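Local coordinates for GrpB family protein (Enterococcus faecalis, PDB 2NRK) that is of unknown function but belongs to the GrpB (UPF0157) family and probably has a nucleotidyltransferase-like fold, at residues E10-P13 with A14-E17; T111-I114 with L115-A119; I163-E166 with A167-Y171. All coordinates share one frame; numbering follows the deposited sequence. Where two conformers were deposited one is given.

Contact 1: residues E10-P13 with A14-E17; sequences EYQP and AWVE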
ATOM      1  N   GLU A  10      27.809 -13.493   3.684  1.00 28.17           N
ATOM      2  CA  GLU A  10      27.616 -12.888   2.373  1.00 27.88           C
ATOM      3  C   GLU A  10      26.329 -13.467   1.778  1.00 27.38           C
ATOM      4  O   GLU A  10      25.841 -14.517   2.224  1.00 27.21           O
ATOM      5  CB  GLU A  10      28.821 -13.139   1.464  1.00 29.18           C
ATOM      6  CG  GLU A  10      30.091 -12.382   1.908  1.00 31.99           C
ATOM      7  CD  GLU A  10      29.874 -10.891   2.123  1.00 37.16           C
ATOM      8  OE1 GLU A  10      29.305 -10.215   1.231  1.00 39.98           O
ATOM      9  OE2 GLU A  10      30.270 -10.379   3.198  1.00 41.14           O
ATOM     10  N   TYR A  11      25.760 -12.758   0.818  1.00 26.75           N
ATOM     11  CA  TYR A  11      24.514 -13.190   0.187  1.00 26.15           C
ATOM     12  C   TYR A  11      24.636 -14.638  -0.302  1.00 26.77           C
ATOM     13  O   TYR A  11      25.674 -15.033  -0.833  1.00 27.19           O
ATOM     14  CB  TYR A  11      24.212 -12.287  -1.006  1.00 26.34           C
ATOM     15  CG  TYR A  11      22.965 -12.692  -1.734  1.00 25.57           C
ATOM     16  CD1 TYR A  11      21.711 -12.422  -1.189  1.00 25.51           C
ATOM     17  CD2 TYR A  11      23.030 -13.352  -2.961  1.00 28.33           C
ATOM     18  CE1 TYR A  11      20.550 -12.805  -1.838  1.00 25.20           C
ATOM     19  CE2 TYR A  11      21.880 -13.721  -3.624  1.00 27.50           C
ATOM     20  CZ  TYR A  11      20.650 -13.472  -3.062  1.00 26.66           C
ATOM     21  OH  TYR A  11      19.507 -13.835  -3.734  1.00 25.58           O
ATOM     22  N   GLN A  12      23.575 -15.422  -0.106  1.00 26.98           N
ATOM     23  CA  GLN A  12      23.524 -16.788  -0.639  1.00 27.76           C
ATOM     24  C   GLN A  12      22.398 -16.910  -1.681  1.00 26.91           C
ATOM     25  O   GLN A  12      21.226 -16.814  -1.325  1.00 26.74           O
ATOM     26  CB  GLN A  12      23.303 -17.795   0.493  1.00 27.73           C
ATOM     27  CG  GLN A  12      24.393 -17.783   1.571  1.00 28.53           C
ATOM     28  CD  GLN A  12      24.084 -18.726   2.729  1.00 30.59           C
ATOM     29  OE1 GLN A  12      23.647 -19.859   2.513  1.00 34.06           O
ATOM     30  NE2 GLN A  12      24.329 -18.271   3.967  1.00 31.71           N
ATOM     31  N   PRO A  13      22.745 -17.120  -2.973  1.00 26.29           N
ATOM     32  CA  PRO A  13      21.680 -17.261  -3.971  1.00 26.02           C
ATOM     33  C   PRO A  13      20.682 -18.348  -3.616  1.00 25.23           C
ATOM     34  O   PRO A  13      19.523 -18.263  -4.045  1.00 25.48           O
ATOM     35  CB  PRO A  13      22.433 -17.659  -5.264  1.00 25.73           C
ATOM     36  CG  PRO A  13      23.810 -17.166  -5.084  1.00 27.73           C
ATOM     37  CD  PRO A  13      24.091 -17.191  -3.583  1.00 26.13           C
ATOM     38  N   ALA A  14      21.117 -19.340  -2.829  1.00 25.02           N
ATOM     39  CA  ALA A  14      20.261 -20.435  -2.401  1.00 24.47           C
ATOM     40  C   ALA A  14      19.090 -19.980  -1.534  1.00 25.13           C
ATOM     41  O   ALA A  14      18.103 -20.720  -1.404  1.00 24.83           O
ATOM     42  CB  ALA A  14      21.064 -21.487  -1.644  1.00 25.44           C
ATOM     43  N   TRP A  15      19.198 -18.789  -0.931  1.00 23.73           N
ATOM     44  CA  TRP A  15      18.092 -18.282  -0.127  1.00 24.39           C
ATOM     45  C   TRP A  15      16.801 -18.197  -0.949  1.00 24.59           C
ATOM     46  O   TRP A  15      15.697 -18.341  -0.414  1.00 25.37           O
ATOM     47  CB  TRP A  15      18.455 -16.896   0.424  1.00 24.04           C
ATOM     48  CG  TRP A  15      19.515 -16.971   1.504  1.00 24.09           C
ATOM     49  CD1 TRP A  15      19.814 -18.038   2.305  1.00 22.53           C
ATOM     50  CD2 TRP A  15      20.363 -15.897   1.920  1.00 23.91           C
ATOM     51  NE1 TRP A  15      20.840 -17.699   3.185  1.00 24.68           N
ATOM     52  CE2 TRP A  15      21.168 -16.382   2.986  1.00 24.68           C
ATOM     53  CE3 TRP A  15      20.495 -14.560   1.518  1.00 22.70           C
ATOM     54  CZ2 TRP A  15      22.153 -15.589   3.610  1.00 23.34           C
ATOM     55  CZ3 TRP A  15      21.457 -13.758   2.156  1.00 23.66           C
ATOM     56  CH2 TRP A  15      22.273 -14.283   3.189  1.00 23.60           C
ATOM     57  N   VAL A  16      16.946 -17.936  -2.246  1.00 23.59           N
ATOM     58  CA  VAL A  16      15.775 -17.869  -3.133  1.00 24.78           C
ATOM     59  C   VAL A  16      15.088 -19.248  -3.245  1.00 24.76           C
ATOM     60  O   VAL A  16      13.856 -19.326  -3.227  1.00 24.65           O
ATOM     61  CB  VAL A  16      16.148 -17.302  -4.519  1.00 23.64           C
ATOM     62  CG1 VAL A  16      14.893 -17.202  -5.393  1.00 22.62           C
ATOM     63  CG2 VAL A  16      16.780 -15.881  -4.336  1.00 23.44           C
ATOM     64  N   GLU A  17      15.906 -20.299  -3.371  0.50 25.03           N
ATOM     65  CA  GLU A  17      15.433 -21.697  -3.414  0.50 25.41           C
ATOM     66  C   GLU A  17      14.683 -22.009  -2.134  0.50 25.26           C
ATOM     67  O   GLU A  17      13.560 -22.517  -2.167  0.50 24.91           O
ATOM     68  CB  GLU A  17      16.608 -22.688  -3.532  0.50 25.69           C
ATOM     69  CG  GLU A  17      17.658 -22.306  -4.550  0.50 26.73           C
ATOM     70  CD  GLU A  17      18.835 -23.269  -4.642  0.50 26.38           C
ATOM     71  OE1 GLU A  17      18.845 -24.309  -3.943  0.50 29.30           O
ATOM     72  OE2 GLU A  17      19.755 -22.964  -5.431  0.50 26.92           O
TER
HETATM   73  O   HOH W   1      21.561 -20.416   4.282  1.00 40.14           O
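W15 turns its indole back over the residues that precede it because its CG stands anti to its own carbonyl carbon (chi1 -71°). Y11 has the other setting, with CG anti to the backbone N (chi1 178°). Its ring therefore runs forward along the chain while the indole runs back, and the two side chains slide past each other in opposite directions. They meet as an offset edge-to-face pair. The edge of the W15 six-membered ring points at the face of the Y11 ring, with the planes at 87°, and Y11 CD1 lies 3.6 Å from W15 CZ3. Further out, the Y11 hydroxyl reaches V16, with Y11 OH 3.5 Å from V16 CG2.

Q12 crosses the indole at about a right angle. Its CB sits over one face, 3.6 Å from the centroid of the W15 five-membered ring, in a CH-pi contact. The extended chain then carries the amide past the pyrrole side, where Q12 CD comes within 3.4 Å of W15 NE1. The amide plane lies oblique to the ring. A water lies in the indole plane at its edge and joins the two polar groups. It accepts from W15 NE1 at 3.0 Å and donates to Q12 OE1 at 2.8 Å. The other end of the amide, Q12 NE2, bonds to T9 OG1.

Two backbone bonds set the turn beneath. W15 N gives its hydrogen to Q12 O at 2.9 Å, and V16 N gives its hydrogen to P13 O. W15 is buried, with T43, A50 and P52 also against its side chain. This is the start of helix 14-30, where a tryptophan in the first turn folds back on the incoming loop.

Contact 2: residues T111-I114 with L115-A119; sequences TQEI and LRHLA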
ATOM      1  N   THR A 111      -2.383  -2.393   5.521  1.00 22.20           N
ATOM      2  CA  THR A 111      -1.520  -1.820   4.469  1.00 23.42           C
ATOM      3  C   THR A 111      -0.222  -1.253   5.023  1.00 24.02           C
ATOM      4  O   THR A 111       0.802  -1.290   4.342  1.00 22.56           O
ATOM      5  CB  THR A 111      -2.244  -0.767   3.654  1.00 24.25           C
ATOM      6  OG1 THR A 111      -2.589   0.359   4.488  1.00 24.08           O
ATOM      7  CG2 THR A 111      -3.536  -1.380   3.043  1.00 22.64           C
ATOM      8  N   GLN A 112      -0.249  -0.706   6.246  1.00 24.22           N
ATOM      9  CA  GLN A 112       0.969  -0.098   6.804  0.50 24.68           C
ATOM     10  C   GLN A 112       2.089  -1.126   6.941  1.00 24.27           C
ATOM     11  O   GLN A 112       3.228  -0.858   6.550  1.00 24.12           O
ATOM     12  CB  GLN A 112       0.690   0.552   8.168  0.50 25.10           C
ATOM     13  CG  GLN A 112      -0.395   1.620   8.157  0.50 26.71           C
ATOM     14  CD  GLN A 112       0.115   2.983   7.769  0.50 30.71           C
ATOM     15  OE1 GLN A 112       0.520   3.201   6.635  0.50 31.75           O
ATOM     16  NE2 GLN A 112       0.080   3.922   8.712  0.50 33.25           N
ATOM     17  N   GLU A 113       1.764  -2.300   7.495  1.00 24.05           N
ATOM     18  CA  GLU A 113       2.806  -3.326   7.721  1.00 24.26           C
ATOM     19  C   GLU A 113       3.186  -3.975   6.425  1.00 23.83           C
ATOM     20  O   GLU A 113       4.363  -4.231   6.167  1.00 24.25           O
ATOM     21  CB  GLU A 113       2.294  -4.360   8.705  1.00 25.26           C
ATOM     22  CG  GLU A 113       2.417  -3.817  10.130  1.00 25.20           C
ATOM     23  CD  GLU A 113       3.908  -3.683  10.502  1.00 30.84           C
ATOM     24  OE1 GLU A 113       4.611  -4.728  10.588  1.00 31.87           O
ATOM     25  OE2 GLU A 113       4.366  -2.555  10.682  1.00 32.16           O
ATOM     26  N   ILE A 114       2.176  -4.251   5.591  1.00 23.62           N
ATOM     27  CA  ILE A 114       2.500  -4.917   4.319  1.00 22.87           C
ATOM     28  C   ILE A 114       3.430  -4.059   3.474  1.00 23.73           C
ATOM     29  O   ILE A 114       4.461  -4.525   2.985  1.00 22.15           O
ATOM     30  CB  ILE A 114       1.212  -5.299   3.539  1.00 22.14           C
ATOM     31  CG1 ILE A 114       0.404  -6.333   4.362  1.00 22.07           C
ATOM     32  CG2 ILE A 114       1.576  -5.829   2.128  1.00 22.51           C
ATOM     33  CD1 ILE A 114      -1.067  -6.522   3.875  1.00 23.68           C
ATOM     34  N   LEU A 115       3.068  -2.787   3.299  1.00 22.42           N
ATOM     35  CA  LEU A 115       3.961  -1.869   2.539  1.00 22.37           C
ATOM     36  C   LEU A 115       5.278  -1.581   3.218  1.00 22.27           C
ATOM     37  O   LEU A 115       6.276  -1.388   2.529  1.00 23.29           O
ATOM     38  CB  LEU A 115       3.263  -0.558   2.135  1.00 23.32           C
ATOM     39  CG  LEU A 115       2.179  -0.741   1.074  1.00 23.15           C
ATOM     40  CD1 LEU A 115       1.729   0.641   0.613  1.00 24.53           C
ATOM     41  CD2 LEU A 115       2.651  -1.538  -0.187  1.00 24.73           C
ATOM     42  N   ARG A 116       5.318  -1.581   4.553  1.00 22.94           N
ATOM     43  CA  ARG A 116       6.595  -1.340   5.248  1.00 23.36           C
ATOM     44  C   ARG A 116       7.610  -2.355   4.726  1.00 23.81           C
ATOM     45  O   ARG A 116       8.723  -1.995   4.342  1.00 24.54           O
ATOM     46  CB  ARG A 116       6.449  -1.499   6.749  1.00 22.85           C
ATOM     47  CG  ARG A 116       7.830  -1.309   7.442  1.00 23.98           C
ATOM     48  CD  ARG A 116       7.614  -1.111   8.951  1.00 25.28           C
ATOM     49  NE  ARG A 116       7.141  -2.327   9.602  1.00 26.15           N
ATOM     50  CZ  ARG A 116       7.932  -3.300  10.047  1.00 28.73           C
ATOM     51  NH1 ARG A 116       9.268  -3.243   9.847  1.00 29.23           N
ATOM     52  NH2 ARG A 116       7.382  -4.355  10.660  1.00 29.70           N
ATOM     53  N   HIS A 117       7.194  -3.631   4.687  1.00 23.71           N
ATOM     54  CA  HIS A 117       8.090  -4.692   4.238  1.00 24.02           C
ATOM     55  C   HIS A 117       8.357  -4.629   2.746  1.00 23.90           C
ATOM     56  O   HIS A 117       9.507  -4.715   2.340  1.00 23.69           O
ATOM     57  CB  HIS A 117       7.497  -6.068   4.576  1.00 24.26           C
ATOM     58  CG  HIS A 117       7.390  -6.325   6.048  1.00 25.59           C
ATOM     59  ND1 HIS A 117       8.499  -6.371   6.870  1.00 28.00           N
ATOM     60  CD2 HIS A 117       6.317  -6.560   6.843  1.00 26.35           C
ATOM     61  CE1 HIS A 117       8.113  -6.645   8.109  1.00 27.70           C
ATOM     62  NE2 HIS A 117       6.793  -6.741   8.126  1.00 28.21           N
ATOM     63  N   LEU A 118       7.308  -4.501   1.924  1.00 23.10           N
ATOM     64  CA  LEU A 118       7.523  -4.569   0.477  1.00 22.48           C
ATOM     65  C   LEU A 118       8.291  -3.345  -0.020  1.00 22.43           C
ATOM     66  O   LEU A 118       9.165  -3.476  -0.870  1.00 22.01           O
ATOM     67  CB  LEU A 118       6.192  -4.689  -0.301  1.00 23.10           C
ATOM     68  CG  LEU A 118       5.466  -6.011  -0.046  1.00 23.66           C
ATOM     69  CD1 LEU A 118       4.049  -5.924  -0.694  1.00 25.29           C
ATOM     70  CD2 LEU A 118       6.270  -7.199  -0.613  1.00 24.84           C
ATOM     71  N   ALA A 119       7.949  -2.159   0.485  1.00 22.32           N
ATOM     72  CA  ALA A 119       8.639  -0.963   0.005  1.00 23.38           C
ATOM     73  C   ALA A 119      10.121  -1.040   0.356  1.00 22.59           C
ATOM     74  O   ALA A 119      10.963  -0.711  -0.477  1.00 22.79           O
ATOM     75  CB  ALA A 119       7.998   0.307   0.590  1.00 24.43           C
TER
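The guanidinium of R116 has the carboxylate of E113 at its edge, and ND1 of the H117 ring lies above one of its faces, 4.2 Å from the plane and toward the rim. This is an i to i+3 salt bridge in the first turns of helix 111-126. The grip is side-on. R116 NH2 donates to E113 OE1 at 2.8 Å, on the syn lone pair, with an N-H...O angle of 165°. R116 NE donates to E113 OE2 at 3.0 Å, also from the syn side but well out of the carboxylate plane. The two flat groups are 37° apart, so the pair is twisted.

The two side chains lie side by side and point the same way. E113 gets there by a bend at chi2 (-67°), which brings its carboxylate round to the arginine. R116 is extended at first and bends at chi3, which turns the NE/NH2 edge toward the carboxylate. Two bonds, one to each oxygen, should restrict rotation of the carboxylate. The remaining nitrogen, R116 NH1, makes a salt bridge to E164 on helix 157-171. The arginine thus sits between two acids, which probably favours its charged form.

H117 stands one residue on. Its CD2 comes 3.1 Å from E113 O. Y106 OH is hydrogen-bonded to H117 NE2 and, weakly, to E113 OE1.

On another side of the helix, I114 and L118 run side by side toward L57 of strand 54-60, and W172 of the second subunit packs on both and on L115. Beneath the side chains, L118 N bonds to I114 O at 3.0 Å. The two apolar chains themselves touch where I114 CG2 lies 3.8 Å from L118 CD1.

Contact 3: residues I163-E166 with A167-Y171; sequences IEKE and ALKKY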
ATOM      1  N   ILE A 163      15.639   4.176   6.283  1.00 22.73           N
ATOM      2  CA  ILE A 163      15.492   3.553   4.970  1.00 22.47           C
ATOM      3  C   ILE A 163      14.031   3.204   4.670  1.00 23.35           C
ATOM      4  O   ILE A 163      13.563   3.341   3.524  1.00 23.25           O
ATOM      5  CB  ILE A 163      16.428   2.313   4.830  1.00 23.34           C
ATOM      6  CG1 ILE A 163      17.891   2.761   4.977  1.00 24.99           C
ATOM      7  CG2 ILE A 163      16.160   1.556   3.482  1.00 23.99           C
ATOM      8  CD1 ILE A 163      18.279   3.976   4.088  1.00 25.93           C
ATOM      9  N   GLU A 164      13.321   2.737   5.692  1.00 23.35           N
ATOM     10  CA  GLU A 164      11.885   2.407   5.488  1.00 24.12           C
ATOM     11  C   GLU A 164      11.119   3.660   5.032  1.00 23.99           C
ATOM     12  O   GLU A 164      10.193   3.586   4.200  1.00 23.92           O
ATOM     13  CB  GLU A 164      11.259   1.878   6.778  1.00 24.32           C
ATOM     14  CG  GLU A 164      11.626   0.407   7.047  1.00 25.56           C
ATOM     15  CD  GLU A 164      11.077  -0.131   8.401  1.00 25.20           C
ATOM     16  OE1 GLU A 164      10.706   0.677   9.290  1.00 28.11           O
ATOM     17  OE2 GLU A 164      11.027  -1.396   8.537  1.00 27.96           O
ATOM     18  N   LYS A 165      11.482   4.797   5.596  1.00 24.37           N
ATOM     19  CA  LYS A 165      10.821   6.049   5.247  1.00 24.14           C
ATOM     20  C   LYS A 165      11.158   6.454   3.811  1.00 23.45           C
ATOM     21  O   LYS A 165      10.267   6.789   3.022  1.00 24.60           O
ATOM     22  CB  LYS A 165      11.212   7.129   6.263  1.00 25.39           C
ATOM     23  CG  LYS A 165      10.631   8.474   5.986  1.00 28.80           C
ATOM     24  CD  LYS A 165      10.757   9.358   7.260  1.00 34.50           C
ATOM     25  CE  LYS A 165      10.435  10.802   6.940  1.00 40.44           C
ATOM     26  NZ  LYS A 165      10.604  11.710   8.150  1.00 44.07           N
ATOM     27  N   GLU A 166      12.445   6.423   3.450  1.00 22.85           N
ATOM     28  CA  GLU A 166      12.859   6.694   2.080  1.00 22.81           C
ATOM     29  C   GLU A 166      12.158   5.728   1.118  1.00 22.42           C
ATOM     30  O   GLU A 166      11.719   6.128   0.024  1.00 22.79           O
ATOM     31  CB  GLU A 166      14.366   6.527   1.920  1.00 23.00           C
ATOM     32  CG  GLU A 166      15.175   7.567   2.694  1.00 23.66           C
ATOM     33  CD  GLU A 166      16.694   7.457   2.471  1.00 25.01           C
ATOM     34  OE1 GLU A 166      17.163   6.598   1.698  1.00 27.43           O
ATOM     35  OE2 GLU A 166      17.433   8.250   3.090  1.00 27.45           O
ATOM     36  N   ALA A 167      12.052   4.458   1.534  1.00 21.26           N
ATOM     37  CA  ALA A 167      11.502   3.415   0.674  1.00 20.73           C
ATOM     38  C   ALA A 167      10.015   3.647   0.386  1.00 21.17           C
ATOM     39  O   ALA A 167       9.567   3.474  -0.751  1.00 22.00           O
ATOM     40  CB  ALA A 167      11.672   2.056   1.346  1.00 20.67           C
ATOM     41  N   LEU A 168       9.269   4.036   1.423  1.00 21.27           N
ATOM     42  CA  LEU A 168       7.811   4.211   1.273  1.00 22.75           C
ATOM     43  C   LEU A 168       7.529   5.439   0.391  1.00 22.72           C
ATOM     44  O   LEU A 168       6.595   5.411  -0.416  1.00 23.94           O
ATOM     45  CB  LEU A 168       7.128   4.332   2.632  1.00 23.33           C
ATOM     46  CG  LEU A 168       5.586   4.239   2.617  1.00 22.92           C
ATOM     47  CD1 LEU A 168       5.114   2.940   1.873  1.00 23.69           C
ATOM     48  CD2 LEU A 168       5.049   4.331   4.054  1.00 24.77           C
ATOM     49  N   LYS A 169       8.333   6.495   0.535  1.00 22.61           N
ATOM     50  CA  LYS A 169       8.221   7.655  -0.364  1.00 23.00           C
ATOM     51  C   LYS A 169       8.424   7.197  -1.813  1.00 23.59           C
ATOM     52  O   LYS A 169       7.647   7.548  -2.700  1.00 23.76           O
ATOM     53  CB  LYS A 169       9.234   8.750   0.000  1.00 23.19           C
ATOM     54  CG  LYS A 169       8.899   9.432   1.320  1.00 22.68           C
ATOM     55  CD  LYS A 169      10.001  10.417   1.731  1.00 23.16           C
ATOM     56  CE  LYS A 169       9.641  11.140   3.027  1.00 28.74           C
ATOM     57  NZ  LYS A 169      10.738  12.105   3.345  1.00 29.24           N
ATOM     58  N   LYS A 170       9.468   6.398  -2.036  1.00 22.96           N
ATOM     59  CA  LYS A 170       9.823   5.956  -3.393  1.00 23.49           C
ATOM     60  C   LYS A 170       8.755   5.043  -3.998  1.00 22.81           C
ATOM     61  O   LYS A 170       8.544   5.041  -5.239  1.00 23.36           O
ATOM     62  CB  LYS A 170      11.198   5.237  -3.369  1.00 24.41           C
ATOM     63  CG  LYS A 170      11.729   4.857  -4.774  1.00 28.68           C
ATOM     64  CD  LYS A 170      12.013   6.088  -5.694  1.00 30.77           C
ATOM     65  CE  LYS A 170      12.986   7.100  -5.094  1.00 32.25           C
ATOM     66  NZ  LYS A 170      13.213   8.371  -5.921  1.00 33.59           N
ATOM     67  N   TYR A 171       8.101   4.276  -3.135  1.00 22.27           N
ATOM     68  CA  TYR A 171       7.090   3.282  -3.536  1.00 22.99           C
ATOM     69  C   TYR A 171       6.027   3.920  -4.461  1.00 22.77           C
ATOM     70  O   TYR A 171       5.536   3.276  -5.376  1.00 24.49           O
ATOM     71  CB  TYR A 171       6.407   2.669  -2.299  1.00 22.50           C
ATOM     72  CG  TYR A 171       5.453   1.552  -2.655  1.00 22.91           C
ATOM     73  CD1 TYR A 171       5.926   0.241  -2.907  1.00 25.05           C
ATOM     74  CD2 TYR A 171       4.075   1.795  -2.783  1.00 23.41           C
ATOM     75  CE1 TYR A 171       5.009  -0.781  -3.258  1.00 24.50           C
ATOM     76  CE2 TYR A 171       3.168   0.774  -3.123  1.00 25.26           C
ATOM     77  CZ  TYR A 171       3.631  -0.505  -3.371  1.00 26.26           C
ATOM     78  OH  TYR A 171       2.693  -1.465  -3.732  1.00 27.23           O
TER
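K165 and K169 lie side by side and point the same way, one helical turn apart. They touch through their aliphatic parts, with K165 CE 4.0 Å from K169 CE. The same K165 CE is 3.8 Å from K169 NZ. The two ammonium nitrogens, K165 NZ and K169 NZ, stay 4.8 Å apart. Such a pair of like charges is probably eased by E61 of the second subunit, which makes a salt bridge with K169 NZ, while F108 of that subunit packs on both lysines and on L168.

The chains start differently. K165 CG is anti to the backbone N (chi1 178°), whereas K169 CG is anti to the carbonyl carbon and leans back along the helix. This brings K169 CG to 3.4 Å from K165 O. The same carbonyl accepts K169 N at 3.2 Å in a nearly straight bond (169°).

The bonds from A167 N to I163 O and from L168 N to E164 O continue the pattern, and K170 N closes on E166 O. A167 CB lies 3.2 Å from I163 O. On helix 111-126, Y123 packs on A167 and its OH bonds to E166 OE1. The i to i+4 backbone bonds are those of a regular alpha helix. Here it is the C-terminal helix 157-171, with I163 and A167 buried and K165 and K169 against the second subunit.

From the N terminus the contacts follow in series, each within one continuous stretch, so none closes a long loop and none nests or crosses. Contact 1 joins the entering loop to the start of helix 14-30. Contact 2 opens helix 111-126, which lies against strands 34-40 and 54-60 of the mixed sheet. The centres of contacts 1 and 2 are about 23 Å apart, on opposite sides of the chain's centre. Contact 3 lies on helix 157-171, its centre about 10 Å from that of contact 2. These two touch: besides a salt bridge between the helices, L115 packs on L168 and Y171. Both also reach the second subunit.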